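Side-chain contacts in oxidoreductase, putative (PDB 6SKX), which probably catalyses the NADPH-dependent reductive amination of carbonyl compounds, reducing imines to amines: residues R99-R104 against A110-G115; A28-S33 against H49-G54; L177-L182 against A252-P257. All coordinates share one frame; numbering follows the deposited sequence.

Contact 1. Residues R99-R104 against A110-G115; sequences RKLSDR and ARYVHG
Within the beta-alpha-beta unit formed by strand 86-89, helix 95-106 and strand 111-118 of the Rossmann-type domain, Tyr112 meets Ser102 and Leu101 where the helix lies against the next strand. The CA atoms of Ser102 and Tyr112, 5.7 Å apart, are the nearest between the two segments. With CG anti to the backbone N (chi1 -170°), the ring of Tyr112 stands up from the strand and turns a face to the helix. Ser102 CA lies over that face, 3.9 Å from the ring centroid and 15° off the normal, which meets the criteria for a CH-pi contact. Ser102 CB lies over the same face, 3.7 Å from Tyr112 CD1. Ser102 OG lies beside the root of the ring, 3.8 Å from Tyr112 CB. At the far end Leu101 approaches obliquely: its CB is 3.9 Å from Tyr112 OH and its CD2 is 4.0 Å from the same oxygen. Beyond the tyrosine Leu101 also packs on Val71 of helix 68-75. No hydrogen bond joins the two segments; Tyr112 OH pairs instead with Asn89 ND2 on the neighbouring strand. The chemistry is therefore divided along one side chain: carbon-bound hydrogens of the helix meet the aromatic face, while the buried phenol oxygen has its polar partner within the sheet, a bond that should restrict where the ring can swing.

Contact 2. Residues A28-S33 against H49-G54; sequences AVWNRS and HTAVDG
Trp30 lays the pyrrole side of its indole beside the Thr50-Ala51 peptide, just where helix 51-56 begins. Its CD1 is 3.8 Å from Thr50 O, which sits at the ring edge near the indole plane, and NE1 is 3.8 Å from Ala51 N. Neither approach is a hydrogen bond. The two nitrogens instead share a water, which lies in the indole plane and accepts from Trp30 NE1 and from Ala51 N at 3.4 Å each; both bonds are weak. A chi1 of -173° swings the indole away from the backbone N of Trp30 and off strand 26-30, toward the helix start. The nearest CA atoms of the two segments are those of Trp30 and Gly54, 6.4 Å apart, and the strand comes close where the helix has a glycine. Thr50 is the N-cap: its OG1 accepts from Asp53 N at 3.2 Å with an N-H...O angle of 174°, an almost straight bond that fixes the first turn. In this Rossmann-type domain the residues following strand 26-30 belong to the NADP(+) site, which includes Asn31, Arg32 and Ser33. Asn31 folds that part of the chain into an Asx turn, Ser33 N donating to Asn31 OD1 at 2.9 Å from above the carbonyl plane. Asn31 ND2 is held in turn by Ala37 O and Ser39 OG. The ring of Trp30 also meets that of Phe7, their planes about 30° apart.

Contact 3. Residues L177-L182 against A252-P257; sequences LFSGFL and AEFIRP
Phe254 reaches from the 3-10 turn 253-255 to helix 162-188, and its atoms meet Ser179 and Leu182 in succession. Its CB starts out toward the helix; with a chi1 of -83° CG lies anti to the carbonyl carbon, and the ring is still carried to the helix. Phe254 CG comes within 3.9 Å of Ser179 O, a carbonyl oxygen lying over one ring face and displaced toward the rim. Along the CD1-CE1 flank of the ring, Phe254 CD1 closes to 3.3 Å from Ser179 CB, a snug approach, and CE1 is 3.5 Å from Ser179 OG. That hydroxyl has its hydrogen-bond partner in Tyr175 O, one helical turn back. Along the other flank Phe254 CD2 lies 3.7 Å from Ser179 O, and CE2 is 3.9 Å from Leu182 CB, the leucine crossing the ring obliquely. At the tip Phe254 CZ is 4.1 Å from Leu182 CD1. No hydrogen bond spans the segments. The Phe254 ring also meets that of Phe261 of the second subunit, at about 35° between planes, while Met258 of that subunit packs on Ser179. An aromatic residue that touches both the long helix 162-188 and the partner subunit fits the helical, dimer-forming C-terminal domain of this family.

Overall arrangement
Contacts 1 and 2 both belong to the NADP-binding domain and reach the same sheet, with centres 20 Å apart and nearest atoms about 12 Å apart. Contact 2 includes cofactor-binding residues; contact 1 stands back from the site: the Leu101 side chain is about 9 Å from that of Leu65, and the Trp30 side chain of contact 2 about 4 Å. Leu65, an NADP(+)-binding residue, is thus close to contact 2 and farther from contact 1; no cofactor is bound to this chain. Contact 3 is in the helical C-terminal domain, its centre 36 Å from that of contact 1 and 42 Å from that of contact 2, away from the cofactor site; it alone touches the second subunit.

Contact 1. Residues R99-R104 against A110-G115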
# COMPACT_ATOMS: atom_id res chain seq x y z
N ARG A 99 -27.27 6.71 -8.15
CA ARG A 99 -28.05 7.83 -8.72
C ARG A 99 -29.42 7.31 -9.18
O ARG A 99 -30.41 7.99 -8.87
CB ARG A 99 -27.27 8.50 -9.86
CG ARG A 99 -26.22 9.47 -9.36
CD ARG A 99 -25.13 9.70 -10.39
NE ARG A 99 -24.08 10.51 -9.79
CZ ARG A 99 -22.77 10.36 -10.00
NH1 ARG A 99 -22.31 9.44 -10.84
NH2 ARG A 99 -21.93 11.16 -9.37
N LYS A 100 -29.47 6.13 -9.80
CA LYS A 100 -30.68 5.49 -10.39
C LYS A 100 -31.63 5.03 -9.27
O LYS A 100 -32.84 5.33 -9.35
CB LYS A 100 -30.28 4.35 -11.35
CG LYS A 100 -29.73 4.85 -12.70
CD LYS A 100 -28.98 3.84 -13.55
N LEU A 101 -31.10 4.35 -8.25
CA LEU A 101 -31.88 3.92 -7.07
C LEU A 101 -32.44 5.17 -6.35
O LEU A 101 -33.62 5.19 -6.02
CB LEU A 101 -30.97 3.11 -6.15
CG LEU A 101 -31.53 1.79 -5.65
CD1 LEU A 101 -32.21 1.02 -6.77
CD2 LEU A 101 -30.42 0.94 -5.05
N SER A 102 -31.63 6.20 -6.13
CA SER A 102 -32.09 7.46 -5.50
C SER A 102 -33.32 7.97 -6.25
O SER A 102 -34.31 8.28 -5.57
CB SER A 102 -31.01 8.49 -5.47
OG SER A 102 -31.49 9.68 -4.88
N ASP A 103 -33.23 8.07 -7.59
CA ASP A 103 -34.29 8.64 -8.48
C ASP A 103 -35.58 7.83 -8.31
O ASP A 103 -36.66 8.43 -8.12
CB ASP A 103 -33.88 8.63 -9.96
CG ASP A 103 -32.89 9.72 -10.38
OD1 ASP A 103 -32.70 10.69 -9.62
OD2 ASP A 103 -32.34 9.61 -11.49
N ARG A 104 -35.45 6.51 -8.36
CA ARG A 104 -36.57 5.55 -8.20
C ARG A 104 -37.23 5.75 -6.83
O ARG A 104 -38.47 5.88 -6.81
CB ARG A 104 -36.01 4.14 -8.37
CG ARG A 104 -36.98 3.14 -8.95
CD ARG A 104 -36.32 2.29 -10.02
NE ARG A 104 -35.97 0.98 -9.54
CZ ARG A 104 -36.85 0.08 -9.10
NH1 ARG A 104 -38.14 0.36 -9.07
NH2 ARG A 104 -36.42 -1.10 -8.68
N ALA A 110 -40.00 8.73 -0.99
CA ALA A 110 -38.93 8.49 0.03
C ALA A 110 -37.82 9.54 -0.12
O ALA A 110 -37.77 10.23 -1.16
CB ALA A 110 -38.40 7.07 -0.11
N ARG A 111 -37.00 9.71 0.92
CA ARG A 111 -35.70 10.45 0.88
C ARG A 111 -34.55 9.43 0.91
O ARG A 111 -34.75 8.33 1.50
CB ARG A 111 -35.63 11.41 2.06
CG ARG A 111 -36.57 12.61 1.95
CD ARG A 111 -36.54 13.53 3.18
NE ARG A 111 -36.48 12.80 4.44
CZ ARG A 111 -36.34 13.32 5.65
NH1 ARG A 111 -36.19 14.62 5.83
NH2 ARG A 111 -36.32 12.52 6.70
N TYR A 112 -33.40 9.73 0.29
CA TYR A 112 -32.32 8.75 0.03
C TYR A 112 -30.94 9.31 0.36
O TYR A 112 -30.56 10.41 -0.10
CB TYR A 112 -32.33 8.33 -1.44
CG TYR A 112 -31.44 7.16 -1.78
CD1 TYR A 112 -30.11 7.35 -2.12
CD2 TYR A 112 -31.94 5.87 -1.82
CE1 TYR A 112 -29.30 6.28 -2.49
CE2 TYR A 112 -31.15 4.80 -2.20
CZ TYR A 112 -29.82 5.00 -2.54
OH TYR A 112 -29.02 3.93 -2.88
N VAL A 113 -30.19 8.57 1.17
CA VAL A 113 -28.73 8.79 1.31
C VAL A 113 -28.03 7.46 1.13
O VAL A 113 -28.55 6.45 1.63
CB VAL A 113 -28.31 9.57 2.58
CG1 VAL A 113 -29.47 10.07 3.41
CG2 VAL A 113 -27.26 8.88 3.40
N HIS A 114 -26.93 7.48 0.39
CA HIS A 114 -26.03 6.31 0.17
C HIS A 114 -24.87 6.39 1.15
O HIS A 114 -24.46 7.55 1.52
CB HIS A 114 -25.58 6.23 -1.30
CG HIS A 114 -25.38 4.82 -1.72
ND1 HIS A 114 -24.25 4.09 -1.35
CD2 HIS A 114 -26.18 3.95 -2.37
CE1 HIS A 114 -24.36 2.86 -1.80
NE2 HIS A 114 -25.53 2.74 -2.42
N GLY A 115 -24.35 5.24 1.60
CA GLY A 115 -23.14 5.18 2.44
C GLY A 115 -22.13 4.15 1.94
O GLY A 115 -22.55 3.13 1.33

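Contact 2. Residues A28-S33 against H49-G54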
# COMPACT_ATOMS: atom_id res chain seq x y z
N ALA A 28 -35.94 -3.91 14.02
CA ALA A 28 -36.54 -4.90 13.10
C ALA A 28 -35.43 -5.38 12.16
O ALA A 28 -34.60 -4.55 11.77
CB ALA A 28 -37.65 -4.26 12.32
N VAL A 29 -35.41 -6.66 11.82
CA VAL A 29 -34.38 -7.23 10.91
C VAL A 29 -35.05 -8.08 9.82
O VAL A 29 -35.91 -8.91 10.12
CB VAL A 29 -33.34 -8.04 11.72
CG1 VAL A 29 -32.68 -7.17 12.76
CG2 VAL A 29 -33.93 -9.29 12.36
N TRP A 30 -34.59 -7.91 8.60
CA TRP A 30 -34.91 -8.77 7.44
C TRP A 30 -33.65 -9.57 7.09
O TRP A 30 -32.55 -8.97 6.78
CB TRP A 30 -35.45 -7.92 6.28
CG TRP A 30 -35.97 -8.70 5.11
CD1 TRP A 30 -37.26 -9.05 4.86
CD2 TRP A 30 -35.19 -9.26 4.04
NE1 TRP A 30 -37.34 -9.79 3.72
CE2 TRP A 30 -36.09 -9.93 3.18
CE3 TRP A 30 -33.83 -9.22 3.69
CZ2 TRP A 30 -35.67 -10.59 2.02
CZ3 TRP A 30 -33.41 -9.88 2.55
CH2 TRP A 30 -34.32 -10.56 1.73
N ASN A 31 -33.80 -10.89 7.15
CA ASN A 31 -32.76 -11.94 7.07
C ASN A 31 -33.04 -12.79 5.82
O ASN A 31 -34.06 -13.46 5.83
CB ASN A 31 -32.76 -12.77 8.36
CG ASN A 31 -31.69 -13.84 8.43
OD1 ASN A 31 -31.03 -14.16 7.43
ND2 ASN A 31 -31.57 -14.47 9.60
N ARG A 32 -32.12 -12.81 4.84
CA ARG A 32 -32.22 -13.61 3.59
C ARG A 32 -32.34 -15.11 3.93
O ARG A 32 -33.04 -15.77 3.20
CB ARG A 32 -31.02 -13.37 2.67
CG ARG A 32 -31.21 -13.85 1.23
CD ARG A 32 -30.04 -13.53 0.31
N SER A 33 -31.72 -15.59 5.02
CA SER A 33 -31.53 -17.04 5.31
C SER A 33 -31.83 -17.31 6.78
O SER A 33 -30.94 -17.68 7.55
CB SER A 33 -30.13 -17.49 4.94
OG SER A 33 -29.75 -16.98 3.67
N HIS A 49 -41.01 -10.80 8.42
CA HIS A 49 -41.41 -11.98 7.60
C HIS A 49 -41.50 -11.61 6.12
O HIS A 49 -41.30 -12.52 5.34
CB HIS A 49 -42.71 -12.62 8.09
CG HIS A 49 -42.57 -13.22 9.45
ND1 HIS A 49 -43.48 -14.10 9.97
CD2 HIS A 49 -41.65 -13.02 10.44
CE1 HIS A 49 -43.10 -14.46 11.19
NE2 HIS A 49 -41.99 -13.81 11.50
N THR A 50 -41.79 -10.35 5.75
CA THR A 50 -41.77 -9.87 4.34
C THR A 50 -41.03 -8.55 4.28
O THR A 50 -40.87 -7.92 5.34
CB THR A 50 -43.17 -9.68 3.75
OG1 THR A 50 -43.81 -8.65 4.52
CG2 THR A 50 -43.98 -10.97 3.75
N ALA A 51 -40.64 -8.12 3.07
CA ALA A 51 -40.07 -6.78 2.83
C ALA A 51 -41.06 -5.66 3.20
O ALA A 51 -40.61 -4.65 3.79
CB ALA A 51 -39.56 -6.67 1.43
N VAL A 52 -42.36 -5.85 2.96
CA VAL A 52 -43.42 -4.86 3.34
C VAL A 52 -43.38 -4.60 4.86
O VAL A 52 -43.38 -3.42 5.25
CB VAL A 52 -44.82 -5.33 2.87
CG1 VAL A 52 -45.94 -4.51 3.50
CG2 VAL A 52 -44.94 -5.31 1.34
N ASP A 53 -43.39 -5.66 5.67
CA ASP A 53 -43.28 -5.58 7.15
C ASP A 53 -42.02 -4.81 7.56
O ASP A 53 -42.11 -3.98 8.50
CB ASP A 53 -43.29 -6.98 7.77
CG ASP A 53 -44.68 -7.60 7.70
OD1 ASP A 53 -45.59 -6.92 7.20
OD2 ASP A 53 -44.82 -8.74 8.15
N GLY A 54 -40.90 -5.03 6.86
CA GLY A 54 -39.61 -4.39 7.15
C GLY A 54 -39.69 -2.89 6.93
O GLY A 54 -39.21 -2.14 7.78
O HOH W 1 -39.65 -10.98 1.58

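Contact 3. Residues L177-L182 against A252-P257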
# COMPACT_ATOMS: atom_id res chain seq x y z
N LEU A 177 -2.05 -1.74 -1.81
CA LEU A 177 -1.33 -2.16 -0.59
C LEU A 177 -1.27 -3.69 -0.53
O LEU A 177 -0.18 -4.23 -0.23
CB LEU A 177 -2.05 -1.57 0.62
CG LEU A 177 -1.49 -1.95 1.99
CD1 LEU A 177 -0.16 -1.28 2.23
CD2 LEU A 177 -2.45 -1.54 3.08
N PHE A 178 -2.38 -4.38 -0.81
CA PHE A 178 -2.47 -5.86 -0.71
C PHE A 178 -1.62 -6.50 -1.82
O PHE A 178 -0.95 -7.55 -1.54
CB PHE A 178 -3.92 -6.36 -0.74
CG PHE A 178 -4.75 -6.09 0.49
CD1 PHE A 178 -4.19 -5.62 1.67
CD2 PHE A 178 -6.12 -6.32 0.47
CE1 PHE A 178 -4.98 -5.35 2.78
CE2 PHE A 178 -6.91 -6.07 1.58
CZ PHE A 178 -6.34 -5.58 2.74
N SER A 179 -1.62 -5.90 -3.01
CA SER A 179 -0.77 -6.30 -4.16
C SER A 179 0.69 -6.24 -3.73
O SER A 179 1.43 -7.21 -4.02
CB SER A 179 -1.01 -5.47 -5.38
OG SER A 179 -2.37 -5.47 -5.74
N GLY A 180 1.07 -5.14 -3.06
CA GLY A 180 2.43 -4.95 -2.51
C GLY A 180 2.77 -6.02 -1.49
O GLY A 180 3.86 -6.62 -1.58
N PHE A 181 1.87 -6.26 -0.54
CA PHE A 181 2.05 -7.26 0.54
C PHE A 181 2.29 -8.64 -0.06
O PHE A 181 3.18 -9.34 0.47
CB PHE A 181 0.84 -7.27 1.46
CG PHE A 181 0.75 -8.50 2.31
CD1 PHE A 181 1.41 -8.57 3.53
CD2 PHE A 181 -0.05 -9.57 1.93
CE1 PHE A 181 1.32 -9.70 4.33
CE2 PHE A 181 -0.15 -10.69 2.73
CZ PHE A 181 0.53 -10.76 3.93
N LEU A 182 1.53 -9.01 -1.10
CA LEU A 182 1.60 -10.34 -1.75
C LEU A 182 2.92 -10.47 -2.52
O LEU A 182 3.59 -11.48 -2.30
CB LEU A 182 0.37 -10.58 -2.64
CG LEU A 182 -0.92 -10.90 -1.88
CD1 LEU A 182 -2.13 -10.89 -2.80
CD2 LEU A 182 -0.83 -12.22 -1.14
N ALA A 252 5.71 -11.42 -11.48
CA ALA A 252 5.97 -9.97 -11.46
C ALA A 252 4.76 -9.17 -11.97
O ALA A 252 4.89 -7.93 -12.16
CB ALA A 252 7.20 -9.69 -12.29
N GLU A 253 3.61 -9.81 -12.21
CA GLU A 253 2.45 -9.17 -12.91
C GLU A 253 2.03 -7.88 -12.17
O GLU A 253 1.78 -6.86 -12.82
CB GLU A 253 1.27 -10.14 -13.03
CG GLU A 253 1.48 -11.25 -14.06
CD GLU A 253 1.74 -10.80 -15.49
OE1 GLU A 253 1.22 -9.75 -15.88
OE2 GLU A 253 2.48 -11.51 -16.21
N PHE A 254 1.99 -7.94 -10.83
CA PHE A 254 1.59 -6.85 -9.90
C PHE A 254 2.31 -5.53 -10.17
O PHE A 254 1.64 -4.51 -9.88
CB PHE A 254 1.90 -7.24 -8.46
CG PHE A 254 0.86 -8.10 -7.81
CD1 PHE A 254 -0.48 -7.72 -7.80
CD2 PHE A 254 1.22 -9.26 -7.14
CE1 PHE A 254 -1.43 -8.49 -7.15
CE2 PHE A 254 0.27 -10.03 -6.50
CZ PHE A 254 -1.05 -9.64 -6.50
N ILE A 255 3.56 -5.52 -10.65
CA ILE A 255 4.38 -4.26 -10.82
C ILE A 255 4.43 -3.84 -12.29
O ILE A 255 4.90 -2.70 -12.55
CB ILE A 255 5.80 -4.40 -10.21
CG1 ILE A 255 6.40 -3.05 -9.82
CG2 ILE A 255 6.75 -5.15 -11.14
CD1 ILE A 255 7.59 -3.16 -8.86
N ARG A 256 3.93 -4.66 -13.22
CA ARG A 256 3.95 -4.38 -14.69
C ARG A 256 3.15 -3.13 -15.04
O ARG A 256 3.66 -2.28 -15.78
CB ARG A 256 3.53 -5.62 -15.50
CG ARG A 256 4.60 -6.71 -15.51
CD ARG A 256 4.83 -7.37 -16.86
NE ARG A 256 6.15 -8.01 -16.95
CZ ARG A 256 6.46 -9.22 -16.47
NH1 ARG A 256 5.56 -9.95 -15.83
NH2 ARG A 256 7.69 -9.68 -16.62
N PRO A 257 1.93 -2.92 -14.49
CA PRO A 257 1.18 -1.69 -14.77
C PRO A 257 1.96 -0.43 -14.40
O PRO A 257 1.94 0.50 -15.17
CB PRO A 257 -0.11 -1.85 -13.95
CG PRO A 257 -0.23 -3.35 -13.80
CD PRO A 257 1.20 -3.81 -13.59